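Long-range contact in 2,4-dihydroxyhept-2-ene-1,7-dioic acid aldolase (Kordia algicida OT-1, PDB 6BDE), which binds heme b and, as an H-NOX protein, probably senses nitric oxide or oxygen: residues 85-97 and 145-157. The protein carries 1 engineered substitution. Sequence-based numbering, arbitrary orientation.
With HEM (protoporphyrin IX containing Fe), chain B.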
# COMPACT_ATOMS: atom_id res chain seq x y z
N LEU A 85 -13.05 5.65 10.70
CA LEU A 85 -12.96 4.28 10.19
C LEU A 85 -11.83 3.52 10.86
O LEU A 85 -11.94 2.32 11.12
CB LEU A 85 -12.78 4.30 8.67
CG LEU A 85 -12.71 2.97 7.93
CD1 LEU A 85 -14.05 2.26 7.96
CD2 LEU A 85 -12.26 3.19 6.49
N LEU A 86 -10.72 4.21 11.16
CA LEU A 86 -9.61 3.57 11.85
C LEU A 86 -9.95 3.31 13.32
O LEU A 86 -9.56 2.27 13.87
CB LEU A 86 -8.36 4.44 11.73
CG LEU A 86 -7.07 3.93 12.37
CD1 LEU A 86 -6.69 2.57 11.81
CD2 LEU A 86 -5.94 4.93 12.16
N ALA A 87 -10.66 4.23 13.96
CA ALA A 87 -11.06 4.07 15.35
C ALA A 87 -12.06 2.94 15.55
O ALA A 87 -12.33 2.57 16.70
CB ALA A 87 -11.63 5.37 15.90
N THR A 88 -12.63 2.40 14.47
CA THR A 88 -13.53 1.26 14.59
C THR A 88 -12.81 0.05 15.19
O THR A 88 -13.42 -0.73 15.94
CB THR A 88 -14.12 0.92 13.21
OG1 THR A 88 -15.21 1.80 12.93
CG2 THR A 88 -14.61 -0.52 13.15
N TYR A 89 -11.52 -0.10 14.91
CA TYR A 89 -10.76 -1.28 15.30
C TYR A 89 -9.90 -0.99 16.52
O TYR A 89 -9.41 0.12 16.72
CB TYR A 89 -9.90 -1.76 14.14
CG TYR A 89 -10.71 -2.10 12.91
CD1 TYR A 89 -11.33 -3.34 12.79
CD2 TYR A 89 -10.89 -1.18 11.89
CE1 TYR A 89 -12.08 -3.65 11.68
CE2 TYR A 89 -11.64 -1.48 10.78
CZ TYR A 89 -12.23 -2.72 10.68
OH TYR A 89 -12.99 -3.02 9.57
N LYS A 90 -9.71 -2.03 17.34
CA LYS A 90 -8.86 -1.97 18.51
C LYS A 90 -7.72 -2.97 18.46
O LYS A 90 -6.88 -2.99 19.37
CB LYS A 90 -9.68 -2.20 19.79
CG LYS A 90 -10.41 -0.97 20.32
CD LYS A 90 -11.65 -0.65 19.51
CE LYS A 90 -12.19 0.73 19.84
NZ LYS A 90 -13.14 1.21 18.80
N ASP A 91 -7.65 -3.80 17.41
CA ASP A 91 -6.66 -4.85 17.29
C ASP A 91 -6.14 -4.87 15.86
O ASP A 91 -6.94 -4.79 14.91
CB ASP A 91 -7.26 -6.21 17.67
CG ASP A 91 -6.26 -7.34 17.55
OD1 ASP A 91 -5.48 -7.55 18.49
OD2 ASP A 91 -6.27 -8.03 16.50
N PRO A 92 -4.82 -4.98 15.66
CA PRO A 92 -4.29 -4.95 14.29
C PRO A 92 -4.65 -6.18 13.47
O PRO A 92 -4.84 -6.06 12.26
CB PRO A 92 -2.77 -4.83 14.50
CG PRO A 92 -2.54 -5.44 15.85
CD PRO A 92 -3.75 -5.10 16.67
N ILE A 93 -4.74 -7.35 14.10
CA ILE A 93 -5.09 -8.56 13.36
C ILE A 93 -6.54 -8.49 12.89
O ILE A 93 -6.86 -8.87 11.76
CB ILE A 93 -4.83 -9.81 14.22
CG1 ILE A 93 -3.32 -10.04 14.38
CG2 ILE A 93 -5.49 -11.04 13.61
CD1 ILE A 93 -2.61 -10.37 13.09
N GLU A 94 -7.44 -8.01 13.76
CA GLU A 94 -8.85 -7.91 13.38
C GLU A 94 -9.05 -6.91 12.25
O GLU A 94 -9.88 -7.13 11.36
CB GLU A 94 -9.68 -7.51 14.60
CG GLU A 94 -11.17 -7.81 14.45
CD GLU A 94 -11.47 -9.29 14.44
OE1 GLU A 94 -11.13 -9.98 15.43
OE2 GLU A 94 -12.04 -9.78 13.44
N MET A 95 -8.30 -5.81 12.26
CA MET A 95 -8.43 -4.82 11.20
C MET A 95 -7.94 -5.37 9.86
O MET A 95 -8.60 -5.17 8.83
CB MET A 95 -7.66 -3.55 11.57
CG MET A 95 -7.50 -2.56 10.43
SD MET A 95 -6.88 -0.95 10.95
CE MET A 95 -6.50 -0.20 9.37
N LEU A 96 -6.80 -6.06 9.86
CA LEU A 96 -6.28 -6.63 8.62
C LEU A 96 -7.19 -7.72 8.08
O LEU A 96 -7.32 -7.87 6.85
CB LEU A 96 -4.87 -7.16 8.83
CG LEU A 96 -3.80 -6.11 9.15
CD1 LEU A 96 -2.42 -6.75 9.22
CD2 LEU A 96 -3.82 -4.98 8.13
N ALA A 97 -7.83 -8.49 8.95
CA ALA A 97 -8.81 -9.48 8.51
C ALA A 97 -10.12 -8.84 8.07
O ALA A 97 -11.03 -9.56 7.63
CB ALA A 97 -9.08 -10.50 9.61
N GLY A 145 3.59 -2.23 3.60
CA GLY A 145 3.85 -1.00 4.33
C GLY A 145 2.64 -0.54 5.13
O GLY A 145 2.79 -0.02 6.24
N LEU A 146 1.44 -0.71 4.58
CA LEU A 146 0.23 -0.39 5.32
C LEU A 146 0.04 -1.34 6.50
O LEU A 146 -0.43 -0.93 7.57
CB LEU A 146 -0.98 -0.43 4.40
CG LEU A 146 -1.10 0.71 3.38
CD1 LEU A 146 -2.08 0.34 2.28
CD2 LEU A 146 -1.52 1.99 4.06
N MET A 147 0.41 -2.61 6.33
CA MET A 147 0.32 -3.57 7.43
C MET A 147 1.32 -3.23 8.53
O MET A 147 1.00 -3.33 9.72
CB MET A 147 0.56 -4.99 6.92
CG MET A 147 -0.55 -5.55 6.04
SD MET A 147 -0.16 -7.24 5.54
CE MET A 147 -1.54 -7.62 4.47
N ASN A 148 2.54 -2.83 8.15
CA ASN A 148 3.54 -2.44 9.13
C ASN A 148 3.02 -1.32 10.03
O ASN A 148 3.15 -1.38 11.26
CB ASN A 148 4.83 -1.99 8.43
CG ASN A 148 5.63 -3.15 7.87
OD1 ASN A 148 5.35 -4.31 8.16
ND2 ASN A 148 6.63 -2.83 7.06
N LYS A 149 2.42 -0.29 9.43
CA LYS A 149 1.92 0.84 10.19
C LYS A 149 0.62 0.54 10.91
O LYS A 149 0.28 1.23 11.88
CB LYS A 149 1.75 2.05 9.28
CG LYS A 149 3.06 2.66 8.82
CD LYS A 149 3.86 3.19 10.00
CE LYS A 149 5.20 3.73 9.56
NZ LYS A 149 5.95 4.35 10.69
N THR A 150 -0.13 -0.48 10.47
CA THR A 150 -1.30 -0.92 11.21
C THR A 150 -0.90 -1.45 12.58
O THR A 150 -1.51 -1.12 13.60
CB THR A 150 -2.06 -1.98 10.42
OG1 THR A 150 -2.55 -1.41 9.20
CG2 THR A 150 -3.24 -2.51 11.23
N PHE A 151 0.15 -2.27 12.62
CA PHE A 151 0.64 -2.78 13.90
C PHE A 151 1.26 -1.67 14.73
O PHE A 151 1.09 -1.63 15.96
CB PHE A 151 1.65 -3.90 13.66
CG PHE A 151 1.02 -5.22 13.33
CD1 PHE A 151 0.62 -6.08 14.33
CD2 PHE A 151 0.80 -5.59 12.01
CE1 PHE A 151 0.02 -7.29 14.04
CE2 PHE A 151 0.20 -6.80 11.71
CZ PHE A 151 -0.19 -7.65 12.72
N GLU A 152 1.97 -0.74 14.08
CA GLU A 152 2.56 0.39 14.81
C GLU A 152 1.48 1.28 15.40
O GLU A 152 1.65 1.84 16.49
CB GLU A 152 3.47 1.19 13.88
CG GLU A 152 4.12 2.39 14.55
CD GLU A 152 5.37 2.86 13.84
OE1 GLU A 152 5.89 3.94 14.21
OE2 GLU A 152 5.84 2.15 12.93
N HIS A 153 0.35 1.43 14.69
CA HIS A 153 -0.74 2.26 15.19
C HIS A 153 -1.29 1.72 16.50
O HIS A 153 -1.67 2.49 17.39
CB HIS A 153 -1.84 2.36 14.14
CG HIS A 153 -3.04 3.15 14.59
ND1 HIS A 153 -4.25 2.56 14.86
CD2 HIS A 153 -3.19 4.47 14.83
CE1 HIS A 153 -5.11 3.49 15.24
NE2 HIS A 153 -4.49 4.66 15.23
N PHE A 154 -1.34 0.40 16.64
CA PHE A 154 -1.83 -0.25 17.85
C PHE A 154 -0.71 -0.58 18.83
O PHE A 154 -0.89 -1.46 19.69
CB PHE A 154 -2.62 -1.51 17.50
CG PHE A 154 -3.91 -1.23 16.78
CD1 PHE A 154 -4.08 -1.58 15.45
CD2 PHE A 154 -4.96 -0.61 17.44
CE1 PHE A 154 -5.27 -1.33 14.80
CE2 PHE A 154 -6.15 -0.36 16.79
CZ PHE A 154 -6.31 -0.71 15.46
N ASN A 155 0.43 0.10 18.72
CA ASN A 155 1.58 -0.10 19.61
C ASN A 155 2.01 -1.57 19.63
O ASN A 155 2.25 -2.16 20.69
CB ASN A 155 1.27 0.40 21.02
CG ASN A 155 0.85 1.86 21.04
OD1 ASN A 155 1.45 2.70 20.37
ND2 ASN A 155 -0.19 2.17 21.80
N SER A 156 2.10 -2.15 18.44
CA SER A 156 2.46 -3.55 18.28
C SER A 156 3.40 -3.68 17.09
O SER A 156 3.73 -2.70 16.41
CB SER A 156 1.22 -4.43 18.11
OG SER A 156 1.57 -5.80 17.99
N SER A 157 3.85 -4.91 16.84
CA SER A 157 4.70 -5.21 15.70
C SER A 157 4.47 -6.65 15.29
O SER A 157 3.96 -7.46 16.07
CB SER A 157 6.18 -4.96 16.02
OG SER A 157 6.65 -5.88 16.99
CHA HEM B . -5.49 0.56 -3.09
CHB HEM B . -8.24 3.40 0.64
CHC HEM B . -6.56 -0.09 4.56
CHD HEM B . -3.61 -2.80 0.87
C1A HEM B . -6.38 1.53 -2.00
C2A HEM B . -6.73 2.73 -2.66
C3A HEM B . -7.41 3.42 -1.74
C4A HEM B . -7.41 2.59 -0.60
CMA HEM B . -8.05 4.80 -1.89
CAA HEM B . -6.44 3.13 -4.10
CBA HEM B . -7.59 2.62 -4.97
CGA HEM B . -7.45 3.09 -6.42
O1A HEM B . -8.41 2.94 -7.23
O2A HEM B . -6.39 3.65 -6.80
C1B HEM B . -7.84 2.54 2.00
C2B HEM B . -8.16 3.15 3.38
C3B HEM B . -7.70 2.20 4.34
C4B HEM B . -7.14 1.07 3.52
CMB HEM B . -8.83 4.49 3.65
CAB HEM B . -7.77 2.28 5.86
CBB HEM B . -8.93 2.44 6.47
C1C HEM B . -5.56 -1.02 3.53
C2C HEM B . -4.68 -1.83 4.29
C3C HEM B . -3.96 -2.49 3.37
C4C HEM B . -4.45 -2.04 2.13
CMC HEM B . -4.58 -1.92 5.81
CAC HEM B . -2.85 -3.51 3.62
CBC HEM B . -3.11 -4.79 3.47
C1D HEM B . -4.04 -1.87 -0.46
C2D HEM B . -3.12 -2.18 -1.61
C3D HEM B . -3.56 -1.34 -2.67
C4D HEM B . -4.75 -0.53 -2.11
CMD HEM B . -1.98 -3.20 -1.65
CAD HEM B . -2.97 -1.27 -4.07
CBD HEM B . -3.99 -1.69 -5.12
CGD HEM B . -3.76 -3.16 -5.47
O1D HEM B . -3.01 -3.86 -4.75
O2D HEM B . -4.33 -3.66 -6.48
NA HEM B . -6.71 1.38 -0.64
NB HEM B . -7.09 1.20 2.04
NC HEM B . -5.44 -1.04 2.14
ND HEM B . -5.06 -0.79 -0.62
FE HEM B . -6.49 -0.15 0.66
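L146 O takes two donors, T150 N and T150 OG1, which reach it from opposite faces of its plane; the hydroxyl bond, OG1 to O, is 2.7 Å. With OG1 so held, T150 turns CG2 toward M95 SD and L96 CD2. This is the heme-side end of a packing contact in the H-NOX fold, where the N-to-C directions of the short helices 92-96 and 145-153 make 143°, roughly antiparallel. No hydrogen bond crosses it. P92 lies between two phenylalanines. Its CB sits over one face of the F151 ring, 3.9 Å from the centroid, a CH-pi contact, and also touches F154 CD1. I93 CD1 meets the same F151 ring at its edge, 3.7 Å from CZ. F154 follows the helix, and a Schellman motif, with N155 at C-prime, ends it: S156 N bonds F151 O. F154 CG stands anti to its carbonyl carbon (chi1 -68°), which lays the ring along 89-92, with Y89 O in plane at its edge, 3.3 Å from CE2. M95 SD adds a Met-aromatic contact at the edge. Replacing F154 by an alanine is likely to open a gap beside P92 and leave M95 SD without its aromatic partner. L96 CD1 packs on F151 CE2, while CD2 faces heme CMC. M147 CE touches the heme vinyl carbon CBC. At the far end, L86 CD2 lies over the H153 ring, 3.4 Å from NE2.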